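Local coordinates for protein MmeI (Methylophilus methylotrophus, PDB 5HR4) that is a Type IIL restriction-modification enzyme that binds DNA and probably methylates adenine at N6, using S-adenosyl-L-methionine as the methyl donor, at residues 245-249 / 250-254; 223-226 / 227-231; 377-380 / 381-384; 462-466 / 467-471; 323-327 / 328-332. All coordinates share one frame; numbering follows the deposited sequence.

Contact 1 of 5, residues 245-249 / 250-254; sequences KNLDE and HLAAF
OD1 of Asp-248 receives two backbone N-H groups from the first turn of helix 249-252, the mark of an N-cap. Both bonds are weak: His-250 N lies 2.7 Å from Asp-248 OD1 but meets it at a bent N-H...O angle of 129°, whereas Leu-251 N points better yet stands 3.4 Å from Asp-248 OD1. The carboxylate is brought in front of these amides because its CG lies opposite the backbone N of Asp-248 (chi1 -175°), folded back beside the carbonyl carbon. Aspartate suits the place, since its short acidic arm reaches N-H groups that have no preceding turn to bond to, and its negative charge probably sits well at the positive end of a helix. The peptide oxygen of Asp-248 takes the one sound bond of this short, weakly bonded helix that crosses from one segment to the other, with Ala-252 N at 2.8 Å from Asp-248 O. OD1 also lies against the CB of His-250, the carboxylate and imidazole planes being turned 64° to each other. On the apolar side, Asp-248 CB rests on Leu-251 CD1 at 3.8 Å. Just before the cap, Leu-247 reaches over the turn, its CD2 4.5 Å from Ala-252 CB and its CD1 4.4 Å from Leu-251 CD1; Leu-247 and Ala-252 hold the two positions of a hydrophobic staple, though a loose one. The short helix lies on the surface of the helicase spacer domain: Asp-248 OD2 forms a salt bridge with Lys-217 and Leu-251 packs on Tyr-213, both of helix 209-217, while Leu-247 leans on Val-235 of helix 225-235.

Contact 2 of 5, residues 223-226 / 227-231; sequences SDLA and HHINT
The imidazole of His-228 presents an edge to Asp-224, with the Asp-224 backbone oxygen near the ring plane and 3.3 Å from His-228 CD2. The carboxylate of Asp-224 stands steeply to that ring, the two planes 71° apart, and its OD2 comes to 3.5 Å from His-228 NE2. With chi1 of 70°, the CG of Asp-224 sits between its own backbone N and carbonyl carbon, which turns the acid toward the histidine in the first turn of the helix. The second ring, His-227, slants across the backbone on another side of the turn, its CD2 3.7 Å from Asp-224 CA. Asp-224 O accepts weak bonds from the amides of both histidines, and the regular helix settles in one residue later, Ile-229 N lying 3.0 Å from Leu-225 O. Leucine and isoleucine fit the inward side here: Leu-225 CD1 meets Ile-229 CD1 at 3.8 Å, and Leu-225 and Ala-226 both pack on Phe-271. Ala-226, with a mere methyl, lets that aromatic come close. The polar ends are held from outside the turn, His-228 ND1 by Tyr-213 OH and Asp-224 OD1 by Leu-219 N. Such an arrangement ties the start of helix 225-235 to helix 209-217 and the loop after it, and an acid beside His-228 would tend to favour the protonated form of that ring.

Contact 3 of 5, residues 377-380 / 381-384; sequences LRLL and EIEV
Bends at chi2 (-65°) and chi3 (-64°) turn the outward-running arm of Arg-378 over toward Glu-381, one turn on, while Glu-381 holds an extended chain whose chi1 of -163° sends it the same way, bringing the two side chains to lie next to each other. Glu-381 OE1 ends 3.7 Å from both CD and NE of Arg-378. The salt bridge is long and purely one of charge, for the oxygen lies well out of the guanidinium plane and no N-H points at it. The directed bonds go outward: Arg-378 gives NH2 to Asn-434 and NH1 to Tyr-374, and Glu-381 OE2 is gripped by the amides of Gln-403 and Ile-404 and by His-351. Helix 368-388, which carries the pair, is the crossover between the adjacent parallel strands 359-361 and 409-413 of the Rossmann-like methyltransferase sheet. A long arginine and glutamate can therefore tie it to segments on several sides. Within the helix, Glu-381 N bonds Leu-377 O at 2.8 Å and Val-384 N bonds Leu-380 O at 3.1 Å. Branched apolar residues serve the remaining faces: Leu-379 CD2 and Ile-382 CD1, 4.4 Å apart, look to Met-433 and Ile-437 of helix 416-440, while Leu-380 and Val-384 press on Phe-337 of helix 318-340.

Contact 4 of 5, residues 462-466 / 467-471; sequences LQIDW and NDVLE
Trp-466 and Val-469 lie on the compact side of this single turn, where the backbone oxygen of Trp-466 accepts two amides, Val-469 N at 2.8 Å and Leu-470 N at 3.2 Å from Trp-466 O. One step earlier Asp-468 N meets Asp-465 O at 2.9 Å with a nearly straight N-H...O angle of 168°. Beside them Ile-464 CD1 reaches Val-469 CG2 at 4.4 Å, two branched side chains suited to covering the same patch, Ile-412. The outer side is looser and polar. There Asp-465 OD1 takes only a weak bond from Asn-467 ND2, 3.4 Å away, with the carboxylate and amide planes 77° apart. A chi1 of -172° swings the Asp-465 carboxylate forward alongside its own carbonyl, within range of the amide. The amide of asparagine can serve two ways at once, and its OD1 accepts from Ala-472 N. Asp-465 and Asp-468 stay exposed, with OD2 of Asp-465 and OD1 of Asp-468 4.7 Å apart, a mild repulsion that solvent probably screens. This turn belongs to the connection between strands 455-458 and 477-480 of the methyltransferase sheet. At its start Leu-462 touches sinefungin; further on the indole of Trp-466, its NE1 bonded to Ala-461 O, meets Phe-360 edge-to-face and Lys-520 of helix 517-524 in a cation-pi contact, and Leu-470 rests on Phe-410 of strand 409-413.

Contact 5 of 5, residues 323-327 / 328-332; sequences KLIKP and LFLDE
The ring of Phe-329 lies obliquely against the bump made by Ile-325: its CZ rests 3.6 Å from Ile-325 CB, and CZ and the adjoining CE1 both touch the CG2 branch. Ile-325 O lies over the centre of one ring face, 4.0 Å above its plane. With chi1 at 51°, Phe-329 folds its ring back over the preceding turn. Leu-330 adds a second apolar contact beside it, its CD2 4.4 Å from Ile-325 CD1. The helix widens here into a pi-type turn at 328-330, so that Ile-325 O takes both Phe-329 N and Leu-330 N, the latter at 2.9 Å. Pro-327, which has no N-H to give to the turn before, marks a kink, and the axes of 323-327 and 328-332 diverge by 55°. Because of the wide turn, Lys-326 is matched five residues on: its bent chain lays NZ 2.6 Å from Asp-331 OD1 in a salt bridge, on the lone pair of the syn side. Long lysine and short aspartate suit this outer side. Leu-324 and Leu-328, CD2 to CD2 4.3 Å, form a ridge facing Ala-534 of strand 532-538 and Leu-479 of strand 477-480, and Phe-329 meets the rings of both Phe-359 and Phe-477 and touches Thr-373 of helix 368-388.

In the fold
From the N terminus the order is contact 2, contact 1, contact 5, contact 3 and contact 4. Each is a local turn of continuous chain, so none closes a long loop, and they run in series without nesting or crossing. Contacts 2 and 1 belong to successive helices of the helicase spacer and touch where Thr-231 CG2 meets Leu-251 CD1 at 4.2 Å. The other three build the methyltransferase region. Helices 318-340 and 368-388 bring contacts 5 and 3 to about 4 Å between nearest atoms, while contact 4, about 12 Å from contact 5 by nearest atoms, follows strand 455-458 near the sinefungin pocket. About 21 Å separates the nearest atoms of contacts 1 and 3.

Contact 1 of 5, residues 245-249 / 250-254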
loop_
_atom_site.group_PDB
_atom_site.type_symbol
_atom_site.label_atom_id
_atom_site.label_comp_id
_atom_site.label_asym_id
_atom_site.label_seq_id
_atom_site.Cartn_x
_atom_site.Cartn_y
_atom_site.Cartn_z
ATOM N N LYS A 245 27.216 37.236 -30.024
ATOM C CA LYS A 245 26.627 38.543 -30.283
ATOM C C LYS A 245 25.580 38.514 -31.393
ATOM O O LYS A 245 24.750 39.422 -31.462
ATOM C CB LYS A 245 27.718 39.558 -30.641
ATOM C CG LYS A 245 28.875 39.624 -29.654
ATOM C CD LYS A 245 29.934 40.582 -30.158
ATOM C CE LYS A 245 30.987 40.868 -29.097
ATOM N NZ LYS A 245 32.080 39.843 -29.071
ATOM N N ASN A 246 25.593 37.519 -32.273
ATOM C CA ASN A 246 24.639 37.496 -33.374
ATOM C C ASN A 246 23.551 36.460 -33.163
ATOM O O ASN A 246 22.841 36.125 -34.115
ATOM C CB ASN A 246 25.355 37.219 -34.694
ATOM C CG ASN A 246 25.918 35.823 -34.746
ATOM O OD1 ASN A 246 26.221 35.240 -33.703
ATOM N ND2 ASN A 246 26.060 35.268 -35.947
ATOM N N LEU A 247 23.430 35.929 -31.951
ATOM C CA LEU A 247 22.448 34.894 -31.660
ATOM C C LEU A 247 21.047 35.313 -32.102
ATOM O O LEU A 247 20.655 36.470 -31.961
ATOM C CB LEU A 247 22.461 34.580 -30.165
ATOM C CG LEU A 247 21.642 33.377 -29.701
ATOM C CD1 LEU A 247 22.029 32.088 -30.457
ATOM C CD2 LEU A 247 21.821 33.218 -28.194
ATOM N N ASP A 248 20.315 34.355 -32.676
ATOM C CA ASP A 248 18.951 34.576 -33.152
ATOM C C ASP A 248 18.131 35.326 -32.114
ATOM O O ASP A 248 18.088 34.935 -30.945
ATOM C CB ASP A 248 18.298 33.220 -33.475
ATOM C CG ASP A 248 16.902 33.351 -34.093
ATOM O OD1 ASP A 248 16.000 33.948 -33.466
ATOM O OD2 ASP A 248 16.696 32.837 -35.211
ATOM N N GLU A 249 17.487 36.413 -32.542
ATOM C CA GLU A 249 16.737 37.234 -31.593
ATOM C C GLU A 249 15.719 36.399 -30.836
ATOM O O GLU A 249 15.591 36.511 -29.612
ATOM C CB GLU A 249 16.044 38.386 -32.309
ATOM C CG GLU A 249 16.953 39.561 -32.521
ATOM C CD GLU A 249 16.393 40.527 -33.535
ATOM O OE1 GLU A 249 15.214 40.354 -33.920
ATOM O OE2 GLU A 249 17.136 41.444 -33.953
ATOM N N HIS A 250 15.009 35.528 -31.549
ATOM C CA HIS A 250 13.980 34.728 -30.903
ATOM C C HIS A 250 14.589 33.812 -29.844
ATOM O O HIS A 250 14.018 33.647 -28.760
ATOM C CB HIS A 250 13.196 33.945 -31.961
ATOM C CG HIS A 250 12.638 34.800 -33.070
ATOM N ND1 HIS A 250 12.065 34.266 -34.207
ATOM C CD2 HIS A 250 12.557 36.147 -33.211
ATOM C CE1 HIS A 250 11.661 35.243 -35.001
ATOM N NE2 HIS A 250 11.948 36.395 -34.420
ATOM N N LEU A 251 15.763 33.229 -30.122
ATOM C CA LEU A 251 16.422 32.395 -29.117
ATOM C C LEU A 251 16.975 33.240 -27.977
ATOM O O LEU A 251 16.920 32.831 -26.807
ATOM C CB LEU A 251 17.543 31.564 -29.747
ATOM C CG LEU A 251 17.171 30.394 -30.663
ATOM C CD1 LEU A 251 18.363 29.976 -31.538
ATOM C CD2 LEU A 251 16.643 29.204 -29.857
ATOM N N ALA A 252 17.513 34.423 -28.294
ATOM C CA ALA A 252 18.067 35.290 -27.261
ATOM C C ALA A 252 17.013 35.761 -26.253
ATOM O O ALA A 252 17.375 36.238 -25.176
ATOM C CB ALA A 252 18.784 36.480 -27.919
ATOM N N ALA A 253 15.725 35.610 -26.545
ATOM C CA ALA A 253 14.711 36.009 -25.580
ATOM C C ALA A 253 14.592 35.052 -24.402
ATOM O O ALA A 253 13.898 35.380 -23.438
ATOM C CB ALA A 253 13.356 36.150 -26.273
ATOM N N PHE A 254 15.218 33.950 -24.438
ATOM C CA PHE A 254 15.048 32.990 -23.350
ATOM C C PHE A 254 16.068 33.241 -22.253
ATOM O O PHE A 254 17.245 33.457 -22.540
ATOM C CB PHE A 254 15.209 31.556 -23.851
ATOM C CG PHE A 254 14.058 31.068 -24.656
ATOM C CD1 PHE A 254 13.019 30.384 -24.050
ATOM C CD2 PHE A 254 14.002 31.302 -26.010
ATOM C CE1 PHE A 254 11.939 29.938 -24.791
ATOM C CE2 PHE A 254 12.930 30.859 -26.757
ATOM C CZ PHE A 254 11.893 30.180 -26.145
#

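Contact 2 of 5, residues 223-226 / 227-231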
loop_
_atom_site.group_PDB
_atom_site.type_symbol
_atom_site.label_atom_id
_atom_site.label_comp_id
_atom_site.label_asym_id
_atom_site.label_seq_id
_atom_site.Cartn_x
_atom_site.Cartn_y
_atom_site.Cartn_z
ATOM N N SER A 223 10.592 17.865 -38.908
ATOM C CA SER A 223 11.906 17.348 -39.290
ATOM C C SER A 223 13.035 18.077 -38.563
ATOM O O SER A 223 14.009 17.450 -38.137
ATOM C CB SER A 223 12.085 17.455 -40.806
ATOM O OG SER A 223 12.038 18.812 -41.232
ATOM N N ASP A 224 12.913 19.395 -38.393
ATOM C CA ASP A 224 13.960 20.215 -37.796
ATOM C C ASP A 224 13.749 20.512 -36.311
ATOM O O ASP A 224 14.588 21.187 -35.707
ATOM C CB ASP A 224 14.096 21.535 -38.577
ATOM C CG ASP A 224 12.896 22.472 -38.392
ATOM O OD1 ASP A 224 11.783 22.008 -38.038
ATOM O OD2 ASP A 224 13.071 23.691 -38.620
ATOM N N LEU A 225 12.674 20.013 -35.700
ATOM C CA LEU A 225 12.339 20.459 -34.350
ATOM C C LEU A 225 13.428 20.105 -33.351
ATOM O O LEU A 225 13.727 20.895 -32.444
ATOM C CB LEU A 225 11.013 19.858 -33.903
ATOM C CG LEU A 225 10.692 20.124 -32.441
ATOM C CD1 LEU A 225 10.566 21.640 -32.171
ATOM C CD2 LEU A 225 9.412 19.399 -32.113
ATOM N N ALA A 226 14.036 18.926 -33.487
ATOM C CA ALA A 226 14.967 18.503 -32.454
ATOM C C ALA A 226 16.281 19.259 -32.519
ATOM O O ALA A 226 16.981 19.336 -31.498
ATOM C CB ALA A 226 15.224 17.005 -32.537
ATOM N N HIS A 227 16.630 19.819 -33.683
ATOM C CA HIS A 227 17.825 20.652 -33.749
ATOM C C HIS A 227 17.623 21.910 -32.930
ATOM O O HIS A 227 18.459 22.255 -32.086
ATOM C CB HIS A 227 18.176 21.037 -35.195
ATOM C CG HIS A 227 18.094 19.915 -36.180
ATOM N ND1 HIS A 227 18.489 18.627 -35.886
ATOM C CD2 HIS A 227 17.648 19.890 -37.462
ATOM C CE1 HIS A 227 18.292 17.857 -36.945
ATOM N NE2 HIS A 227 17.783 18.598 -37.914
ATOM N N HIS A 228 16.507 22.612 -33.179
ATOM C CA HIS A 228 16.218 23.853 -32.470
ATOM C C HIS A 228 16.083 23.614 -30.977
ATOM O O HIS A 228 16.530 24.432 -30.172
ATOM C CB HIS A 228 14.942 24.494 -33.007
ATOM C CG HIS A 228 15.074 25.065 -34.383
ATOM N ND1 HIS A 228 15.076 26.420 -34.626
ATOM C CD2 HIS A 228 15.175 24.467 -35.592
ATOM C CE1 HIS A 228 15.181 26.633 -35.925
ATOM N NE2 HIS A 228 15.239 25.464 -36.536
ATOM N N ILE A 229 15.455 22.511 -30.576
ATOM C CA ILE A 229 15.357 22.268 -29.140
ATOM C C ILE A 229 16.752 22.085 -28.546
ATOM O O ILE A 229 17.062 22.637 -27.485
ATOM C CB ILE A 229 14.408 21.085 -28.846
ATOM C CG1 ILE A 229 12.975 21.526 -29.141
ATOM C CG2 ILE A 229 14.493 20.640 -27.392
ATOM C CD1 ILE A 229 11.911 20.525 -28.743
ATOM N N ASN A 230 17.642 21.399 -29.268
ATOM C CA ASN A 230 19.003 21.175 -28.775
ATOM C C ASN A 230 19.725 22.492 -28.528
ATOM O O ASN A 230 20.400 22.651 -27.499
ATOM C CB ASN A 230 19.787 20.303 -29.760
ATOM C CG ASN A 230 21.081 19.759 -29.163
ATOM O OD1 ASN A 230 22.176 20.320 -29.359
ATOM N ND2 ASN A 230 20.964 18.658 -28.427
ATOM N N THR A 231 19.586 23.456 -29.450
ATOM C CA THR A 231 20.187 24.773 -29.228
ATOM C C THR A 231 19.480 25.509 -28.103
ATOM O O THR A 231 20.120 26.232 -27.326
ATOM C CB THR A 231 20.150 25.632 -30.498
ATOM O OG1 THR A 231 20.757 24.936 -31.592
ATOM C CG2 THR A 231 20.913 26.931 -30.277
#

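Contact 3 of 5, residues 377-380 / 381-384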
loop_
_atom_site.group_PDB
_atom_site.type_symbol
_atom_site.label_atom_id
_atom_site.label_comp_id
_atom_site.label_asym_id
_atom_site.label_seq_id
_atom_site.Cartn_x
_atom_site.Cartn_y
_atom_site.Cartn_z
ATOM N N LEU A 377 5.850 24.377 4.075
ATOM C CA LEU A 377 6.875 25.191 4.703
ATOM C C LEU A 377 6.912 26.572 4.088
ATOM O O LEU A 377 6.986 27.578 4.804
ATOM C CB LEU A 377 8.227 24.504 4.595
ATOM C CG LEU A 377 8.612 23.884 5.927
ATOM C CD1 LEU A 377 7.592 22.846 6.330
ATOM C CD2 LEU A 377 9.976 23.277 5.784
ATOM N N ARG A 378 6.813 26.657 2.765
ATOM C CA ARG A 378 6.777 27.984 2.162
ATOM C C ARG A 378 5.569 28.777 2.666
ATOM O O ARG A 378 5.706 29.936 3.073
ATOM C CB ARG A 378 6.802 27.883 0.639
ATOM C CG ARG A 378 8.210 27.588 0.081
ATOM C CD ARG A 378 9.185 28.742 0.362
ATOM N NE ARG A 378 8.766 29.949 -0.342
ATOM C CZ ARG A 378 9.097 30.241 -1.597
ATOM N NH1 ARG A 378 9.878 29.428 -2.299
ATOM N NH2 ARG A 378 8.654 31.355 -2.155
ATOM N N LEU A 379 4.387 28.151 2.707
ATOM C CA LEU A 379 3.204 28.859 3.191
ATOM C C LEU A 379 3.402 29.339 4.621
ATOM O O LEU A 379 3.126 30.507 4.941
ATOM C CB LEU A 379 1.962 27.975 3.084
ATOM C CG LEU A 379 1.385 27.787 1.681
ATOM C CD1 LEU A 379 0.115 26.977 1.724
ATOM C CD2 LEU A 379 1.131 29.128 1.055
ATOM N N LEU A 380 3.894 28.458 5.497
ATOM C CA LEU A 380 4.214 28.879 6.858
ATOM C C LEU A 380 5.179 30.058 6.847
ATOM O O LEU A 380 4.910 31.102 7.454
ATOM C CB LEU A 380 4.805 27.712 7.629
ATOM C CG LEU A 380 5.294 28.041 9.021
ATOM C CD1 LEU A 380 4.166 28.666 9.824
ATOM C CD2 LEU A 380 5.721 26.742 9.644
ATOM N N GLU A 381 6.288 29.921 6.108
ATOM C CA GLU A 381 7.300 30.968 5.994
ATOM C C GLU A 381 6.761 32.297 5.473
ATOM O O GLU A 381 7.423 33.321 5.659
ATOM C CB GLU A 381 8.433 30.508 5.071
ATOM C CG GLU A 381 9.683 31.332 5.229
ATOM C CD GLU A 381 10.555 31.358 3.986
ATOM O OE1 GLU A 381 9.996 31.330 2.860
ATOM O OE2 GLU A 381 11.804 31.422 4.147
ATOM N N ILE A 382 5.619 32.320 4.779
ATOM C CA ILE A 382 5.018 33.608 4.411
ATOM C C ILE A 382 4.511 34.332 5.659
ATOM O O ILE A 382 4.780 35.520 5.865
ATOM C CB ILE A 382 3.876 33.420 3.391
ATOM C CG1 ILE A 382 4.389 33.370 1.957
ATOM C CG2 ILE A 382 2.841 34.549 3.508
ATOM C CD1 ILE A 382 3.292 32.973 0.957
ATOM N N GLU A 383 3.753 33.627 6.497
ATOM C CA GLU A 383 3.250 34.228 7.722
ATOM C C GLU A 383 4.390 34.627 8.647
ATOM O O GLU A 383 4.266 35.607 9.391
ATOM C CB GLU A 383 2.282 33.262 8.421
ATOM C CG GLU A 383 1.054 32.882 7.577
ATOM C CD GLU A 383 0.412 34.093 6.875
ATOM O OE1 GLU A 383 0.229 35.154 7.515
ATOM O OE2 GLU A 383 0.089 33.997 5.675
ATOM N N VAL A 384 5.515 33.903 8.601
ATOM C CA VAL A 384 6.666 34.288 9.421
ATOM C C VAL A 384 7.203 35.638 8.971
ATOM O O VAL A 384 7.417 36.546 9.783
ATOM C CB VAL A 384 7.760 33.205 9.379
ATOM C CG1 VAL A 384 9.086 33.794 9.839
ATOM C CG2 VAL A 384 7.362 32.015 10.249
#

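Contact 4 of 5, residues 462-466 / 467-471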
loop_
_atom_site.group_PDB
_atom_site.type_symbol
_atom_site.label_atom_id
_atom_site.label_comp_id
_atom_site.label_asym_id
_atom_site.label_seq_id
_atom_site.Cartn_x
_atom_site.Cartn_y
_atom_site.Cartn_z
ATOM N N LEU A 462 17.485 -0.057 -0.481
ATOM C CA LEU A 462 17.734 -1.196 0.391
ATOM C C LEU A 462 19.176 -1.683 0.317
ATOM O O LEU A 462 19.633 -2.358 1.251
ATOM C CB LEU A 462 16.768 -2.339 0.054
ATOM C CG LEU A 462 15.256 -2.036 0.167
ATOM C CD1 LEU A 462 14.435 -3.293 0.049
ATOM C CD2 LEU A 462 14.911 -1.338 1.453
ATOM N N GLN A 463 19.913 -1.319 -0.743
ATOM C CA GLN A 463 21.275 -1.790 -0.957
ATOM C C GLN A 463 22.349 -0.785 -0.560
ATOM O O GLN A 463 23.516 -1.164 -0.493
ATOM C CB GLN A 463 21.484 -2.178 -2.431
ATOM C CG GLN A 463 20.808 -3.469 -2.846
ATOM C CD GLN A 463 20.994 -3.792 -4.324
ATOM O OE1 GLN A 463 21.710 -3.089 -5.037
ATOM N NE2 GLN A 463 20.345 -4.862 -4.789
ATOM N N ILE A 464 22.002 0.469 -0.292
ATOM C CA ILE A 464 22.988 1.509 -0.016
ATOM C C ILE A 464 22.940 1.916 1.460
ATOM O O ILE A 464 22.026 1.565 2.208
ATOM C CB ILE A 464 22.783 2.745 -0.909
ATOM C CG1 ILE A 464 21.401 3.357 -0.658
ATOM C CG2 ILE A 464 22.966 2.404 -2.365
ATOM C CD1 ILE A 464 21.210 4.650 -1.402
ATOM N N ASP A 465 23.927 2.706 1.860
ATOM C CA ASP A 465 23.931 3.341 3.170
ATOM C C ASP A 465 23.261 4.712 3.050
ATOM O O ASP A 465 23.769 5.590 2.340
ATOM C CB ASP A 465 25.369 3.467 3.684
ATOM C CG ASP A 465 25.448 3.941 5.125
ATOM O OD1 ASP A 465 24.407 4.001 5.816
ATOM O OD2 ASP A 465 26.569 4.237 5.577
ATOM N N TRP A 466 22.127 4.901 3.746
ATOM C CA TRP A 466 21.410 6.175 3.640
ATOM C C TRP A 466 22.305 7.378 3.943
ATOM O O TRP A 466 22.113 8.449 3.357
ATOM C CB TRP A 466 20.165 6.174 4.548
ATOM C CG TRP A 466 19.080 5.263 4.008
ATOM C CD1 TRP A 466 19.126 4.553 2.845
ATOM C CD2 TRP A 466 17.807 4.967 4.600
ATOM N NE1 TRP A 466 17.981 3.827 2.674
ATOM C CE2 TRP A 466 17.149 4.059 3.739
ATOM C CE3 TRP A 466 17.157 5.382 5.765
ATOM C CZ2 TRP A 466 15.873 3.552 4.011
ATOM C CZ3 TRP A 466 15.888 4.880 6.032
ATOM C CH2 TRP A 466 15.263 3.979 5.161
ATOM N N ASN A 467 23.309 7.221 4.816
ATOM C CA ASN A 467 24.210 8.340 5.113
ATOM C C ASN A 467 24.938 8.883 3.881
ATOM O O ASN A 467 25.478 9.990 3.941
ATOM C CB ASN A 467 25.241 7.950 6.178
ATOM C CG ASN A 467 24.627 7.818 7.560
ATOM O OD1 ASN A 467 24.306 8.823 8.223
ATOM N ND2 ASN A 467 24.458 6.576 8.011
ATOM N N ASP A 468 24.976 8.158 2.763
ATOM C CA ASP A 468 25.565 8.777 1.579
ATOM C C ASP A 468 24.640 9.816 0.951
ATOM O O ASP A 468 25.110 10.704 0.229
ATOM C CB ASP A 468 25.941 7.714 0.552
ATOM C CG ASP A 468 26.923 6.711 1.100
ATOM O OD1 ASP A 468 27.657 7.077 2.046
ATOM O OD2 ASP A 468 26.957 5.565 0.588
ATOM N N VAL A 469 23.340 9.730 1.210
ATOM C CA VAL A 469 22.402 10.748 0.754
ATOM C C VAL A 469 22.338 11.903 1.739
ATOM O O VAL A 469 22.273 13.068 1.335
ATOM C CB VAL A 469 21.007 10.128 0.544
ATOM C CG1 VAL A 469 20.029 11.164 -0.038
ATOM C CG2 VAL A 469 21.125 8.896 -0.335
ATOM N N LEU A 470 22.344 11.583 3.031
ATOM C CA LEU A 470 22.164 12.583 4.076
ATOM C C LEU A 470 22.713 11.993 5.362
ATOM O O LEU A 470 22.238 10.943 5.814
ATOM C CB LEU A 470 20.691 12.969 4.237
ATOM C CG LEU A 470 20.400 13.920 5.405
ATOM C CD1 LEU A 470 21.327 15.107 5.322
ATOM C CD2 LEU A 470 18.950 14.394 5.422
ATOM N N GLU A 471 23.710 12.652 5.946
ATOM C CA GLU A 471 24.209 12.208 7.236
ATOM C C GLU A 471 23.097 12.295 8.288
ATOM O O GLU A 471 22.426 13.331 8.430
ATOM C CB GLU A 471 25.429 13.038 7.637
#

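Contact 5 of 5, residues 323-327 / 328-332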
loop_
_atom_site.group_PDB
_atom_site.type_symbol
_atom_site.label_atom_id
_atom_site.label_comp_id
_atom_site.label_asym_id
_atom_site.label_seq_id
_atom_site.Cartn_x
_atom_site.Cartn_y
_atom_site.Cartn_z
ATOM N N LYS A 323 -2.278 13.634 5.943
ATOM C CA LYS A 323 -2.512 12.875 7.176
ATOM C C LYS A 323 -1.209 12.386 7.787
ATOM O O LYS A 323 -1.185 12.014 8.966
ATOM C CB LYS A 323 -3.399 11.632 6.979
ATOM C CG LYS A 323 -4.283 11.593 5.781
ATOM C CD LYS A 323 -4.569 10.149 5.420
ATOM C CE LYS A 323 -6.056 9.884 5.297
ATOM N NZ LYS A 323 -6.292 8.483 4.875
ATOM N N LEU A 324 -0.134 12.334 6.999
ATOM C CA LEU A 324 1.129 11.847 7.525
ATOM C C LEU A 324 2.030 12.979 8.026
ATOM O O LEU A 324 2.625 12.861 9.107
ATOM C CB LEU A 324 1.831 11.011 6.458
ATOM C CG LEU A 324 3.112 10.279 6.841
ATOM C CD1 LEU A 324 3.241 9.148 5.892
ATOM C CD2 LEU A 324 4.348 11.172 6.741
ATOM N N ILE A 325 2.133 14.090 7.290
ATOM C CA ILE A 325 3.020 15.156 7.753
ATOM C C ILE A 325 2.392 16.061 8.816
ATOM O O ILE A 325 3.135 16.753 9.529
ATOM C CB ILE A 325 3.529 16.020 6.584
ATOM C CG1 ILE A 325 2.380 16.803 5.944
ATOM C CG2 ILE A 325 4.291 15.153 5.551
ATOM C CD1 ILE A 325 2.789 17.649 4.751
ATOM N N LYS A 326 1.065 16.113 8.953
ATOM C CA LYS A 326 0.511 16.982 9.997
ATOM C C LYS A 326 0.909 16.501 11.384
ATOM O O LYS A 326 1.490 17.295 12.144
ATOM C CB LYS A 326 -1.013 17.111 9.869
ATOM C CG LYS A 326 -1.510 17.999 8.719
ATOM C CD LYS A 326 -3.018 17.789 8.482
ATOM C CE LYS A 326 -3.858 18.976 8.962
ATOM N NZ LYS A 326 -3.529 19.337 10.369
ATOM N N PRO A 327 0.678 15.237 11.767
ATOM C CA PRO A 327 1.210 14.766 13.053
ATOM C C PRO A 327 2.724 14.685 13.091
ATOM O O PRO A 327 3.304 14.875 14.162
ATOM C CB PRO A 327 0.582 13.371 13.218
ATOM C CG PRO A 327 -0.447 13.258 12.150
ATOM C CD PRO A 327 -0.023 14.157 11.048
ATOM N N LEU A 328 3.396 14.395 11.978
ATOM C CA LEU A 328 4.842 14.195 12.059
ATOM C C LEU A 328 5.552 15.477 12.478
ATOM O O LEU A 328 6.369 15.470 13.408
ATOM C CB LEU A 328 5.403 13.680 10.732
ATOM C CG LEU A 328 6.840 13.120 10.804
ATOM C CD1 LEU A 328 6.983 12.040 11.892
ATOM C CD2 LEU A 328 7.332 12.595 9.445
ATOM N N PHE A 329 5.248 16.594 11.822
ATOM C CA PHE A 329 5.892 17.837 12.233
ATOM C C PHE A 329 4.996 19.057 12.073
ATOM O O PHE A 329 5.078 19.978 12.889
ATOM C CB PHE A 329 7.189 18.060 11.444
ATOM C CG PHE A 329 7.018 17.939 9.965
ATOM C CD1 PHE A 329 7.197 16.721 9.333
ATOM C CD2 PHE A 329 6.680 19.039 9.202
ATOM C CE1 PHE A 329 7.026 16.596 7.967
ATOM C CE2 PHE A 329 6.518 18.928 7.839
ATOM C CZ PHE A 329 6.685 17.694 7.219
ATOM N N LEU A 330 4.142 19.067 11.042
ATOM C CA LEU A 330 3.575 20.318 10.544
ATOM C C LEU A 330 2.690 20.979 11.590
ATOM O O LEU A 330 2.882 22.157 11.917
ATOM C CB LEU A 330 2.807 20.068 9.243
ATOM C CG LEU A 330 2.232 21.321 8.566
ATOM C CD1 LEU A 330 3.286 22.369 8.412
ATOM C CD2 LEU A 330 1.582 21.034 7.228
ATOM N N ASP A 331 1.726 20.240 12.143
ATOM C CA ASP A 331 0.862 20.834 13.155
ATOM C C ASP A 331 1.680 21.455 14.285
ATOM O O ASP A 331 1.377 22.567 14.739
ATOM C CB ASP A 331 -0.117 19.805 13.722
ATOM C CG ASP A 331 -1.214 19.406 12.725
ATOM O OD1 ASP A 331 -1.417 20.150 11.733
ATOM O OD2 ASP A 331 -1.883 18.350 12.940
ATOM N N GLU A 332 2.729 20.767 14.757
ATOM C CA GLU A 332 3.481 21.354 15.866
ATOM C C GLU A 332 4.164 22.638 15.435
ATOM O O GLU A 332 4.284 23.572 16.235
ATOM C CB GLU A 332 4.502 20.376 16.449
#